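Local coordinates for protein fusolin (Unidentified entomopoxvirus, PDB 4OW5) that probably binds chitin through a lytic polysaccharide monooxygenase-like domain, enhances the virulence of entomopoxviruses and crystallizes in vivo into viral spindles, at residues S147-Y152 with G176-V181. Numbering follows the deposited sequence.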
loop_
_atom_site.group_PDB
_atom_site.type_symbol
_atom_site.label_atom_id
_atom_site.label_comp_id
_atom_site.label_asym_id
_atom_site.label_seq_id
_atom_site.Cartn_x
_atom_site.Cartn_y
_atom_site.Cartn_z
ATOM N N SER A 147 -18.229 24.002 -22.426
ATOM C CA SER A 147 -17.720 23.608 -21.126
ATOM C C SER A 147 -16.262 23.247 -21.221
ATOM O O SER A 147 -15.685 23.180 -22.322
ATOM C CB SER A 147 -18.518 22.425 -20.599
ATOM O OG SER A 147 -18.300 21.283 -21.414
ATOM N N PHE A 148 -15.646 23.056 -20.066
ATOM C CA PHE A 148 -14.250 22.630 -19.987
ATOM C C PHE A 148 -14.053 21.784 -18.732
ATOM O O PHE A 148 -14.882 21.791 -17.814
ATOM C CB PHE A 148 -13.287 23.835 -19.990
ATOM C CG PHE A 148 -13.281 24.709 -18.759
ATOM C CD1 PHE A 148 -14.116 25.807 -18.666
ATOM C CD2 PHE A 148 -12.397 24.465 -17.711
ATOM C CE1 PHE A 148 -14.074 26.642 -17.549
ATOM C CE2 PHE A 148 -12.406 25.269 -16.574
ATOM C CZ PHE A 148 -13.188 26.398 -16.540
ATOM N N PHE A 149 -12.939 21.084 -18.693
ATOM C CA PHE A 149 -12.594 20.235 -17.553
ATOM C C PHE A 149 -11.291 20.626 -16.950
ATOM O O PHE A 149 -10.418 21.167 -17.628
ATOM C CB PHE A 149 -12.466 18.766 -17.982
ATOM C CG PHE A 149 -13.765 18.063 -18.244
ATOM C CD1 PHE A 149 -14.437 18.235 -19.446
ATOM C CD2 PHE A 149 -14.293 17.179 -17.312
ATOM C CE1 PHE A 149 -15.639 17.585 -19.682
ATOM C CE2 PHE A 149 -15.486 16.525 -17.555
ATOM C CZ PHE A 149 -16.174 16.763 -18.718
ATOM N N GLU A 150 -11.154 20.326 -15.670
ATOM C CA GLU A 150 -9.898 20.397 -14.948
ATOM C C GLU A 150 -9.774 19.122 -14.195
ATOM O O GLU A 150 -10.768 18.661 -13.642
ATOM C CB GLU A 150 -9.799 21.594 -14.020
ATOM C CG GLU A 150 -9.866 22.902 -14.746
ATOM C CD GLU A 150 -9.715 24.107 -13.851
ATOM O OE1 GLU A 150 -10.248 24.064 -12.721
ATOM O OE2 GLU A 150 -9.115 25.112 -14.291
ATOM N N ILE A 151 -8.594 18.503 -14.223
ATOM C CA ILE A 151 -8.345 17.258 -13.495
ATOM C C ILE A 151 -7.148 17.511 -12.615
ATOM O O ILE A 151 -6.150 18.095 -13.068
ATOM C CB ILE A 151 -8.151 16.041 -14.429
ATOM C CG1 ILE A 151 -9.317 15.914 -15.437
ATOM C CG2 ILE A 151 -7.936 14.742 -13.615
ATOM C CD1 ILE A 151 -9.149 14.751 -16.451
ATOM N N TYR A 152 -7.269 17.090 -11.357
ATOM C CA TYR A 152 -6.255 17.206 -10.336
ATOM C C TYR A 152 -5.915 15.873 -9.731
ATOM O O TYR A 152 -6.759 14.992 -9.685
ATOM C CB TYR A 152 -6.715 18.128 -9.205
ATOM C CG TYR A 152 -7.066 19.525 -9.651
ATOM C CD1 TYR A 152 -6.163 20.569 -9.502
ATOM C CD2 TYR A 152 -8.323 19.821 -10.163
ATOM C CE1 TYR A 152 -6.482 21.862 -9.888
ATOM C CE2 TYR A 152 -8.659 21.113 -10.550
ATOM C CZ TYR A 152 -7.722 22.128 -10.439
ATOM O OH TYR A 152 -8.004 23.415 -10.797
ATOM N N GLY A 176 -8.735 22.077 -19.870
ATOM C CA GLY A 176 -9.196 22.435 -21.202
ATOM C C GLY A 176 -10.488 21.752 -21.599
ATOM O O GLY A 176 -11.013 20.884 -20.893
ATOM N N PRO A 177 -11.012 22.093 -22.779
ATOM C CA PRO A 177 -12.210 21.382 -23.259
ATOM C C PRO A 177 -11.892 19.939 -23.678
ATOM O O PRO A 177 -10.727 19.584 -23.937
ATOM C CB PRO A 177 -12.680 22.240 -24.451
ATOM C CG PRO A 177 -11.463 22.897 -24.930
ATOM C CD PRO A 177 -10.536 23.081 -23.763
ATOM N N ILE A 178 -12.900 19.088 -23.570
ATOM C CA ILE A 178 -12.903 17.697 -24.008
ATOM C C ILE A 178 -14.123 17.567 -24.947
ATOM O O ILE A 178 -15.227 17.866 -24.509
ATOM C CB ILE A 178 -12.970 16.701 -22.814
ATOM C CG1 ILE A 178 -11.870 16.977 -21.775
ATOM C CG2 ILE A 178 -12.913 15.263 -23.312
ATOM C CD1 ILE A 178 -11.884 16.040 -20.653
ATOM N N PRO A 179 -13.994 17.230 -26.243
ATOM C CA PRO A 179 -15.204 17.137 -27.071
ATOM C C PRO A 179 -16.022 15.889 -26.712
ATOM O O PRO A 179 -15.478 14.885 -26.245
ATOM C CB PRO A 179 -14.645 17.055 -28.498
ATOM C CG PRO A 179 -13.359 16.304 -28.318
ATOM C CD PRO A 179 -12.792 16.833 -27.004
ATOM N N LEU A 180 -17.334 15.986 -26.885
ATOM C CA LEU A 180 -18.235 14.848 -26.729
ATOM C C LEU A 180 -17.973 13.805 -27.836
ATOM O O LEU A 180 -17.806 14.169 -29.003
ATOM C CB LEU A 180 -19.674 15.345 -26.835
ATOM C CG LEU A 180 -20.193 16.020 -25.635
ATOM C CD1 LEU A 180 -21.290 17.005 -25.995
ATOM C CD2 LEU A 180 -20.658 15.010 -24.635
ATOM N N VAL A 181 -17.938 12.529 -27.482
ATOM C CA VAL A 181 -17.709 11.435 -28.440
ATOM C C VAL A 181 -18.710 10.363 -28.195
ATOM O O VAL A 181 -19.230 10.272 -27.086
ATOM C CB VAL A 181 -16.279 10.837 -28.394
ATOM C CG1 VAL A 181 -15.283 11.732 -29.123
ATOM C CG2 VAL A 181 -15.828 10.535 -26.954
HETATM O O HOH W 1 -15.502 19.781 -22.432
#
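Phe149 and Gly176 face each other as an antiparallel hydrogen-bonded pair, joined by two nearly straight backbone bonds: Phe149 N to Gly176 O, 2.9 Å, and Gly176 N to Phe149 O, also 2.9 Å. At the phi of 151° that Gly176 takes, a CB would jam against the preceding carbonyl O and be crowded by Pro177 CD, so glycine suits the last residue of strand 170-176. Pro177, which has no N-H to offer, starts the departure from the sheet.

The tightly packed part lies just past Pro177. Ile178 sends its side chain toward strand 147-154 and crosses that of Phe149 at about a right angle. With CG1 anti to the carbonyl carbon (chi1 -53°), Ile178 CG1 lies 3.7 Å from Phe149 CD1, and its CD1 continues to 3.6 Å from the same ring atom. Flat and apolar, the Phe149 ring also stacks on Trp215 and meets Tyr196 and Phe138 edge-to-face, within the beta-sandwich core.

The other side is looser. Pro177, exposed, brings CB only to 3.8 Å from Ser147 O, and one water, at the edge of the Phe149 ring, bridges the segments, accepting from Ile178 N at 2.9 Å and donating weakly to Ser147 OG, which also bonds Glu145 and Trp215. Apolar packing thus adds to the surroundings of Phe149, while water takes the Ile178 amide, near His144, a zinc and copper ligand of this protein that carries no metal here.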